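Local coordinates for protein single-stranded DNA specific exonuclease RecJ (Thermus thermophilus, PDB 2ZXR) that degrades single-stranded DNA in the 5' to 3' direction as a metal-dependent exonuclease, with no detectable activity on single-stranded RNA, at residues P543-L546 against L547-L550; Q17-E20 against V21-A24; A481-K485 against G486-L490; V300-L303 against H304-A308. All coordinates share one frame; numbering follows the deposited sequence.

Contact 1 of 4, residues P543-L546 against L547-L550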
loop_
_atom_site.group_PDB
_atom_site.type_symbol
_atom_site.label_atom_id
_atom_site.label_comp_id
_atom_site.label_asym_id
_atom_site.label_seq_id
_atom_site.Cartn_x
_atom_site.Cartn_y
_atom_site.Cartn_z
ATOM N N PRO A 543 -19.558 -23.594 12.814
ATOM C CA PRO A 543 -20.758 -22.902 13.298
ATOM C C PRO A 543 -22.027 -23.514 12.746
ATOM O O PRO A 543 -22.120 -23.795 11.544
ATOM C CB PRO A 543 -20.577 -21.459 12.792
ATOM C CG PRO A 543 -19.097 -21.289 12.795
ATOM C CD PRO A 543 -18.588 -22.634 12.257
ATOM N N LEU A 544 -22.998 -23.684 13.636
ATOM C CA LEU A 544 -24.309 -24.218 13.295
ATOM C C LEU A 544 -25.303 -23.335 14.053
ATOM O O LEU A 544 -25.084 -23.024 15.222
ATOM C CB LEU A 544 -24.436 -25.659 13.780
ATOM C CG LEU A 544 -25.731 -26.422 13.521
ATOM C CD1 LEU A 544 -25.855 -26.766 12.045
ATOM C CD2 LEU A 544 -25.720 -27.714 14.340
ATOM N N PRO A 545 -26.387 -22.902 13.387
ATOM C CA PRO A 545 -27.418 -22.059 13.998
ATOM C C PRO A 545 -28.000 -22.750 15.242
ATOM O O PRO A 545 -28.171 -23.969 15.247
ATOM C CB PRO A 545 -28.452 -21.915 12.886
ATOM C CG PRO A 545 -27.603 -21.989 11.635
ATOM C CD PRO A 545 -26.666 -23.131 11.959
ATOM N N LEU A 546 -28.303 -21.974 16.279
ATOM C CA LEU A 546 -28.844 -22.544 17.514
ATOM C C LEU A 546 -30.095 -23.405 17.301
ATOM O O LEU A 546 -30.241 -24.469 17.919
ATOM C CB LEU A 546 -29.173 -21.455 18.532
ATOM C CG LEU A 546 -29.726 -22.044 19.843
ATOM C CD1 LEU A 546 -28.655 -22.907 20.493
ATOM C CD2 LEU A 546 -30.145 -20.932 20.813
ATOM N N LEU A 547 -31.004 -22.944 16.445
ATOM C CA LEU A 547 -32.223 -23.708 16.180
ATOM C C LEU A 547 -31.861 -25.100 15.681
ATOM O O LEU A 547 -32.378 -26.097 16.179
ATOM C CB LEU A 547 -33.090 -23.005 15.131
ATOM C CG LEU A 547 -33.572 -21.611 15.512
ATOM C CD1 LEU A 547 -34.281 -20.979 14.320
ATOM C CD2 LEU A 547 -34.495 -21.697 16.716
ATOM N N GLU A 548 -30.980 -25.175 14.694
ATOM C CA GLU A 548 -30.591 -26.480 14.181
ATOM C C GLU A 548 -29.936 -27.332 15.252
ATOM O O GLU A 548 -30.210 -28.519 15.348
ATOM C CB GLU A 548 -29.637 -26.346 12.999
ATOM C CG GLU A 548 -30.302 -25.910 11.721
ATOM C CD GLU A 548 -29.324 -25.843 10.566
ATOM O OE1 GLU A 548 -28.559 -26.820 10.375
ATOM O OE2 GLU A 548 -29.328 -24.820 9.844
ATOM N N ALA A 549 -29.071 -26.733 16.060
ATOM C CA ALA A 549 -28.381 -27.485 17.096
ATOM C C ALA A 549 -29.342 -28.086 18.126
ATOM O O ALA A 549 -29.181 -29.242 18.533
ATOM C CB ALA A 549 -27.341 -26.593 17.805
ATOM N N LEU A 550 -30.321 -27.292 18.553
ATOM C CA LEU A 550 -31.274 -27.743 19.556
ATOM C C LEU A 550 -32.159 -28.856 19.031
ATOM O O LEU A 550 -32.509 -29.760 19.773
ATOM C CB LEU A 550 -32.122 -26.561 20.067
ATOM C CG LEU A 550 -31.337 -25.553 20.924
ATOM C CD1 LEU A 550 -32.172 -24.308 21.164
ATOM C CD2 LEU A 550 -30.910 -26.195 22.239
#
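P545 O accepts the amide N-H of A549 at 3.0 Å, and one residue on, L546 O takes L550 N at 2.9 Å. Both N-H groups point well at their acceptors (162° and 163°). These are the first i to i+4 bonds of helix 546-554, with P545 at its N-cap. The preceding L544 still pairs through its backbone with V603, so the chain passes from strand 541-543 of a parallel sheet into the helix within two residues, inside the RecJ C-terminal domain. E548 reaches back over this junction. With CG beside its own backbone N (chi1 -75°), the E548 side chain lies beside the P545 ring, pointing the same way, and crosses L544 at about a right angle. Its OE2 is 3.8 Å from CG of P545, and OE1 rests 3.2 Å from CD1 of L544. The other methyl of L544, CD2, lies 4.0 Å from A549 CB on the buried side, where L589 and A604 also touch A549. Farther round the helix, L546 and L550 pack one turn apart, L546 CG meeting L550 CD1 at 3.6 Å.

Contact 2 of 4, residues Q17-E20 against V21-A24; sequences QWRE and VMAA
W18 and M22 stand one turn apart on helix 15-25, and the thioether of M22 runs back toward the indole. The sulfur SD lies 5.3 Å from the centroid of the five-membered ring of W18 and 39° off its normal, an oblique Met-aromatic contact in which the sulfur is neither squarely above the ring nor level with it. M22 leaves the backbone with CG beside its own N (chi1 -76°), which sets CG against the W18 carbonyl oxygen, and a bend at chi3 (-82°) then turns the methyl back toward the helix. That methyl, CE, rests against the backbone of R19, 3.7 Å from its CA, with W18 CD1 4.3 Å away; the side chains of M22 and R19 meet at a slant. R19 itself runs extended from CG to NE and ends in a salt bridge with E623, while W18 NE1 is hydrogen-bonded to the backbone oxygen of P29, which fixes the indole at its polar edge. Beneath these side chains the N-H of M22 binds W18 O at 3.0 Å, and on the neighbouring side of the turn V21 lays CG2 3.4 Å from Q17 O. W18 and M22 both touch A32 and L626, so the i to i+4 Met-aromatic pair lies on the side of an amphipathic helix that packs between helices 29-37 and 624-639.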
loop_
_atom_site.group_PDB
_atom_site.type_symbol
_atom_site.label_atom_id
_atom_site.label_comp_id
_atom_site.label_asym_id
_atom_site.label_seq_id
_atom_site.Cartn_x
_atom_site.Cartn_y
_atom_site.Cartn_z
ATOM N N GLN A 17 2.884 -12.706 21.470
ATOM C CA GLN A 17 3.539 -11.679 20.661
ATOM C C GLN A 17 2.588 -10.489 20.463
ATOM O O GLN A 17 3.015 -9.339 20.440
ATOM C CB GLN A 17 3.957 -12.221 19.290
ATOM C CG GLN A 17 4.815 -13.478 19.311
ATOM C CD GLN A 17 5.282 -13.870 17.907
ATOM O OE1 GLN A 17 5.499 -15.052 17.611
ATOM N NE2 GLN A 17 5.448 -12.876 17.042
ATOM N N TRP A 18 1.294 -10.758 20.338
ATOM C CA TRP A 18 0.318 -9.680 20.148
ATOM C C TRP A 18 0.432 -8.767 21.371
ATOM O O TRP A 18 0.482 -7.534 21.267
ATOM C CB TRP A 18 -1.084 -10.273 20.078
ATOM C CG TRP A 18 -2.150 -9.465 19.384
ATOM C CD1 TRP A 18 -2.173 -8.104 19.164
ATOM C CD2 TRP A 18 -3.403 -9.968 18.905
ATOM N NE1 TRP A 18 -3.373 -7.742 18.582
ATOM C CE2 TRP A 18 -4.143 -8.864 18.414
ATOM C CE3 TRP A 18 -3.975 -11.248 18.848
ATOM C CZ2 TRP A 18 -5.419 -9.005 17.873
ATOM C CZ3 TRP A 18 -5.249 -11.384 18.308
ATOM C CH2 TRP A 18 -5.956 -10.269 17.828
ATOM N N ARG A 19 0.469 -9.404 22.535
ATOM C CA ARG A 19 0.587 -8.702 23.799
ATOM C C ARG A 19 1.892 -7.918 23.914
ATOM O O ARG A 19 1.896 -6.796 24.419
ATOM C CB ARG A 19 0.458 -9.704 24.956
ATOM C CG ARG A 19 -0.995 -9.988 25.326
ATOM C CD ARG A 19 -1.171 -11.368 25.950
ATOM N NE ARG A 19 -2.466 -11.497 26.620
ATOM C CZ ARG A 19 -2.950 -12.645 27.085
ATOM N NH1 ARG A 19 -2.246 -13.764 26.945
ATOM N NH2 ARG A 19 -4.129 -12.671 27.704
ATOM N N GLU A 20 2.992 -8.517 23.463
ATOM C CA GLU A 20 4.300 -7.862 23.508
ATOM C C GLU A 20 4.273 -6.574 22.692
ATOM O O GLU A 20 4.790 -5.541 23.135
ATOM C CB GLU A 20 5.386 -8.799 22.970
ATOM C CG GLU A 20 5.639 -9.982 23.899
ATOM C CD GLU A 20 6.550 -11.053 23.310
ATOM O OE1 GLU A 20 6.932 -11.972 24.078
ATOM O OE2 GLU A 20 6.873 -10.988 22.093
ATOM N N VAL A 21 3.648 -6.625 21.522
ATOM C CA VAL A 21 3.565 -5.443 20.671
ATOM C C VAL A 21 2.702 -4.369 21.317
ATOM O O VAL A 21 3.082 -3.195 21.354
ATOM C CB VAL A 21 3.029 -5.807 19.268
ATOM C CG1 VAL A 21 2.807 -4.551 18.444
ATOM C CG2 VAL A 21 4.052 -6.723 18.555
ATOM N N MET A 22 1.556 -4.770 21.858
ATOM C CA MET A 22 0.679 -3.818 22.507
ATOM C C MET A 22 1.386 -3.098 23.658
ATOM O O MET A 22 1.166 -1.903 23.900
ATOM C CB MET A 22 -0.549 -4.520 23.070
ATOM C CG MET A 22 -1.588 -4.917 22.046
ATOM S SD MET A 22 -3.093 -5.408 22.886
ATOM C CE MET A 22 -2.690 -7.047 23.281
ATOM N N ALA A 23 2.208 -3.842 24.388
ATOM C CA ALA A 23 2.922 -3.285 25.529
ATOM C C ALA A 23 4.079 -2.398 25.112
ATOM O O ALA A 23 4.231 -1.294 25.616
ATOM C CB ALA A 23 3.436 -4.407 26.429
ATOM N N ALA A 24 4.883 -2.889 24.178
ATOM C CA ALA A 24 6.062 -2.170 23.719
ATOM C C ALA A 24 5.786 -0.969 22.830
ATOM O O ALA A 24 6.691 -0.174 22.580
ATOM C CB ALA A 24 7.018 -3.141 23.014
#

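Contact 3 of 4, residues A481-K485 against G486-L490; sequences AFRLK and GVRVL
F482 and V489 face each other across a beta hairpin with a two-residue loop (K485 and G486), formed by strands 479-484 and 487-492, closed by a type I' turn from L484 to V487 and belonging to the OB domain of RecJ. Four backbone hydrogen bonds tie the strands. In the F482-V489 pair, V489 N meets F482 O at 2.9 Å and almost straight (175°), and the return bond uses F482 N and V489 O. The L484-V487 pair closes the turn; there V487 N reaches L484 O from above the carbonyl plane, reflecting the tight bend through K485 and G486, both with positive phi. At the non-hydrogen-bonded positions CA-H...O contacts fill in, such as A481 CA to V489 O at 3.2 Å.

Apolar contact gathers on the face carrying F482, L484, V487 and V489. F482 takes the crowded position between its backbone N and carbonyl (chi1 61°), which lays the ring across V489. Methyl CG1 of V489 then forms a CH-pi contact 3.9 Å from the ring centroid, while CG2 touches CZ. V505 and L527 cover the ring further, placing this face in the core of the domain.

The other face carries R483 and R488 together with A481 and L490, whose CD2 lies over the R488 guanidinium. R488 NE forms a salt bridge with E521. The arginines' charged atoms are not in contact, R483 NH2 being 4.6 Å from R488 NE. Instead, R488 CB packs over one face of the R483 guanidinium, 3.6 Å from NH2, while G486 O lies at its edge, 3.8 Å from R483 NE.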
loop_
_atom_site.group_PDB
_atom_site.type_symbol
_atom_site.label_atom_id
_atom_site.label_comp_id
_atom_site.label_asym_id
_atom_site.label_seq_id
_atom_site.Cartn_x
_atom_site.Cartn_y
_atom_site.Cartn_z
ATOM N N ALA A 481 -23.861 7.780 1.052
ATOM C CA ALA A 481 -23.483 7.583 2.438
ATOM C C ALA A 481 -24.551 6.787 3.167
ATOM O O ALA A 481 -25.742 6.936 2.899
ATOM C CB ALA A 481 -23.286 8.925 3.108
ATOM N N PHE A 482 -24.122 5.934 4.088
ATOM C CA PHE A 482 -25.049 5.117 4.865
ATOM C C PHE A 482 -24.387 4.696 6.169
ATOM O O PHE A 482 -23.237 5.064 6.431
ATOM C CB PHE A 482 -25.482 3.889 4.057
ATOM C CG PHE A 482 -24.359 2.983 3.679
ATOM C CD1 PHE A 482 -24.008 1.911 4.491
ATOM C CD2 PHE A 482 -23.625 3.219 2.519
ATOM C CE1 PHE A 482 -22.938 1.085 4.155
ATOM C CE2 PHE A 482 -22.554 2.404 2.174
ATOM C CZ PHE A 482 -22.210 1.335 2.995
ATOM N N ARG A 483 -25.106 3.933 6.986
ATOM C CA ARG A 483 -24.564 3.503 8.264
ATOM C C ARG A 483 -24.564 2.016 8.512
ATOM O O ARG A 483 -25.487 1.307 8.114
ATOM C CB ARG A 483 -25.319 4.175 9.415
ATOM C CG ARG A 483 -24.936 5.612 9.638
ATOM C CD ARG A 483 -25.148 5.994 11.091
ATOM N NE ARG A 483 -24.379 7.185 11.441
ATOM C CZ ARG A 483 -24.521 8.367 10.847
ATOM N NH1 ARG A 483 -25.413 8.519 9.868
ATOM N NH2 ARG A 483 -23.765 9.392 11.222
ATOM N N LEU A 484 -23.518 1.548 9.183
ATOM C CA LEU A 484 -23.406 0.143 9.542
ATOM C C LEU A 484 -23.055 0.107 11.020
ATOM O O LEU A 484 -21.960 0.540 11.416
ATOM C CB LEU A 484 -22.312 -0.568 8.739
ATOM C CG LEU A 484 -22.544 -0.855 7.256
ATOM C CD1 LEU A 484 -21.386 -1.695 6.743
ATOM C CD2 LEU A 484 -23.858 -1.594 7.050
ATOM N N LYS A 485 -23.989 -0.405 11.828
ATOM C CA LYS A 485 -23.813 -0.503 13.272
ATOM C C LYS A 485 -23.421 0.864 13.846
ATOM O O LYS A 485 -22.480 0.964 14.635
ATOM C CB LYS A 485 -22.721 -1.524 13.616
ATOM C CG LYS A 485 -22.776 -2.844 12.844
ATOM C CD LYS A 485 -24.051 -3.613 13.122
ATOM C CE LYS A 485 -24.062 -4.910 12.326
ATOM N NZ LYS A 485 -25.382 -5.610 12.372
ATOM N N GLY A 486 -24.122 1.913 13.429
ATOM C CA GLY A 486 -23.821 3.246 13.932
ATOM C C GLY A 486 -22.587 3.948 13.367
ATOM O O GLY A 486 -22.267 5.065 13.779
ATOM N N VAL A 487 -21.878 3.315 12.436
ATOM C CA VAL A 487 -20.691 3.947 11.840
ATOM C C VAL A 487 -21.036 4.521 10.470
ATOM O O VAL A 487 -21.536 3.796 9.611
ATOM C CB VAL A 487 -19.539 2.940 11.642
ATOM C CG1 VAL A 487 -18.431 3.593 10.835
ATOM C CG2 VAL A 487 -19.020 2.459 12.983
ATOM N N ARG A 488 -20.763 5.807 10.250
ATOM C CA ARG A 488 -21.076 6.406 8.959
ATOM C C ARG A 488 -20.011 6.114 7.917
ATOM O O ARG A 488 -18.823 6.354 8.148
ATOM C CB ARG A 488 -21.261 7.928 9.062
ATOM C CG ARG A 488 -21.766 8.529 7.735
ATOM C CD ARG A 488 -22.354 9.934 7.874
ATOM N NE ARG A 488 -21.380 10.972 7.570
ATOM C CZ ARG A 488 -21.394 11.739 6.484
ATOM N NH1 ARG A 488 -22.352 11.603 5.573
ATOM N NH2 ARG A 488 -20.427 12.632 6.300
ATOM N N VAL A 489 -20.440 5.623 6.761
ATOM C CA VAL A 489 -19.521 5.293 5.683
ATOM C C VAL A 489 -19.870 6.014 4.383
ATOM O O VAL A 489 -21.039 6.183 4.059
ATOM C CB VAL A 489 -19.448 3.726 5.501
ATOM C CG1 VAL A 489 -20.682 3.087 6.036
ATOM C CG2 VAL A 489 -19.237 3.338 4.053
ATOM N N LEU A 490 -18.835 6.466 3.672
ATOM C CA LEU A 490 -18.955 7.182 2.407
ATOM C C LEU A 490 -18.447 6.267 1.323
ATOM O O LEU A 490 -17.424 5.596 1.498
ATOM C CB LEU A 490 -18.099 8.440 2.426
ATOM C CG LEU A 490 -18.422 9.403 3.559
ATOM C CD1 LEU A 490 -17.248 10.363 3.746
ATOM C CD2 LEU A 490 -19.724 10.145 3.244
#

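Contact 4 of 4, residues V300-L303 against H304-A308; sequences VGEL and HRLNA
E302 sets its CG anti to the backbone N (chi1 -160°) and bends at chi2 (85°), while R305 makes the same first choice and bends at chi3; the two side chains thus run alongside each other and point the same way. Their ends join in a salt bridge in which one carboxylate oxygen does the work, OE1 of E302 being modelled 2.5 Å from NH1 of R305, unusually short, so that the exact value is doubtful. Carboxylate and guanidinium planes are 58° apart, so the pair is a single-contact bridge and not a flat two-pronged one. The second oxygen, OE2 of E302, is held by K283, so the carboxylate stands between two positive partners.

Toward the other side of the helix, V300 and H304 also lie side by side. The imidazole places one face over V300 O, which sits 3.4 Å from CG of H304, and its far end meets the valine methyl, V300 CG1 to H304 CE1 at 3.5 Å. The same V300 O accepts the backbone N-H of H304 at 2.9 Å. On the buried side L303 and L306 make a looser contact, CD2 of L303 lying 4.4 Å from CD1 of L306, and both rest on A275 of helix 261-277. Charged i to i+3 pairing on the outer surface, with leucines turned inward, is characteristic of an amphipathic helix, here the long helix 293-321 packed against helices 246-254, 261-277 and 281-289.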
loop_
_atom_site.group_PDB
_atom_site.type_symbol
_atom_site.label_atom_id
_atom_site.label_comp_id
_atom_site.label_asym_id
_atom_site.label_seq_id
_atom_site.Cartn_x
_atom_site.Cartn_y
_atom_site.Cartn_z
ATOM N N VAL A 300 7.214 27.309 -10.803
ATOM C CA VAL A 300 6.118 26.535 -10.236
ATOM C C VAL A 300 4.917 26.752 -11.179
ATOM O O VAL A 300 4.213 25.809 -11.533
ATOM C CB VAL A 300 5.802 26.993 -8.774
ATOM C CG1 VAL A 300 4.435 26.462 -8.329
ATOM C CG2 VAL A 300 6.901 26.439 -7.819
ATOM N N GLY A 301 4.706 27.991 -11.610
ATOM C CA GLY A 301 3.614 28.257 -12.539
ATOM C C GLY A 301 3.794 27.414 -13.797
ATOM O O GLY A 301 2.848 26.819 -14.326
ATOM N N GLU A 302 5.027 27.347 -14.281
ATOM C CA GLU A 302 5.323 26.548 -15.468
ATOM C C GLU A 302 5.028 25.039 -15.231
ATOM O O GLU A 302 4.417 24.378 -16.066
ATOM C CB GLU A 302 6.792 26.742 -15.854
ATOM C CG GLU A 302 7.129 26.382 -17.267
ATOM C CD GLU A 302 6.870 27.538 -18.223
ATOM O OE1 GLU A 302 5.723 28.047 -18.263
ATOM O OE2 GLU A 302 7.820 27.944 -18.929
ATOM N N LEU A 303 5.477 24.485 -14.111
ATOM C CA LEU A 303 5.200 23.067 -13.853
ATOM C C LEU A 303 3.680 22.857 -13.786
ATOM O O LEU A 303 3.186 21.823 -14.230
ATOM C CB LEU A 303 5.825 22.566 -12.544
ATOM C CG LEU A 303 7.336 22.497 -12.293
ATOM C CD1 LEU A 303 7.610 21.367 -11.307
ATOM C CD2 LEU A 303 8.114 22.262 -13.591
ATOM N N HIS A 304 2.940 23.817 -13.231
ATOM C CA HIS A 304 1.479 23.662 -13.173
ATOM C C HIS A 304 0.892 23.558 -14.577
ATOM O O HIS A 304 -0.024 22.765 -14.819
ATOM C CB HIS A 304 0.827 24.833 -12.448
ATOM C CG HIS A 304 1.041 24.809 -10.968
ATOM N ND1 HIS A 304 0.872 25.922 -10.166
ATOM C CD2 HIS A 304 1.369 23.792 -10.137
ATOM C CE1 HIS A 304 1.076 25.582 -8.904
ATOM N NE2 HIS A 304 1.377 24.294 -8.861
ATOM N N ARG A 305 1.444 24.341 -15.505
ATOM C CA ARG A 305 0.976 24.326 -16.869
ATOM C C ARG A 305 1.327 23.016 -17.562
ATOM O O ARG A 305 0.515 22.450 -18.285
ATOM C CB ARG A 305 1.574 25.488 -17.657
ATOM C CG ARG A 305 0.820 25.720 -18.955
ATOM C CD ARG A 305 1.693 26.349 -20.021
ATOM N NE ARG A 305 2.776 25.453 -20.405
ATOM C CZ ARG A 305 4.048 25.817 -20.435
ATOM N NH1 ARG A 305 4.367 27.060 -20.104
ATOM N NH2 ARG A 305 4.990 24.946 -20.788
ATOM N N LEU A 306 2.544 22.531 -17.347
ATOM C CA LEU A 306 2.944 21.279 -17.974
ATOM C C LEU A 306 2.085 20.111 -17.456
ATOM O O LEU A 306 1.680 19.230 -18.226
ATOM C CB LEU A 306 4.430 21.005 -17.709
ATOM C CG LEU A 306 5.377 21.902 -18.513
ATOM C CD1 LEU A 306 6.711 21.998 -17.796
ATOM C CD2 LEU A 306 5.538 21.347 -19.965
ATOM N N ASN A 307 1.819 20.105 -16.153
ATOM C CA ASN A 307 1.002 19.049 -15.558
ATOM C C ASN A 307 -0.442 19.091 -16.094
ATOM O O ASN A 307 -1.064 18.049 -16.287
ATOM C CB ASN A 307 0.992 19.190 -14.037
ATOM C CG ASN A 307 0.358 17.997 -13.349
ATOM O OD1 ASN A 307 0.848 16.866 -13.452
ATOM N ND2 ASN A 307 -0.732 18.243 -12.643
ATOM N N ALA A 308 -0.958 20.295 -16.341
ATOM C CA ALA A 308 -2.310 20.449 -16.886
ATOM C C ALA A 308 -2.332 19.922 -18.321
ATOM O O ALA A 308 -3.329 19.351 -18.776
ATOM C CB ALA A 308 -2.745 21.934 -16.863
#

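Contacts 2 and 4 each lie within a single helix, contact 1 covers the entry into one, and contact 3 is a hairpin of neighbouring strands; none shares an element with another. All four are partly buried, each with an inward and an outward side. The inward chemistry differs: leucine and alanine in contact 1, leucine and valine in contact 4, a sulfur-aromatic pair in contact 2, a phenylalanine-valine face in contact 3. Only contact 4 has a salt bridge between its own segments; R19 of contact 2 and R488 of contact 3 bridge to glutamates beyond them. Contacts 1 and 4 lie on opposite sides of the chain's centre, and the side chain of L303 lies about 12 Å from those of D80 and D82, which bind manganese.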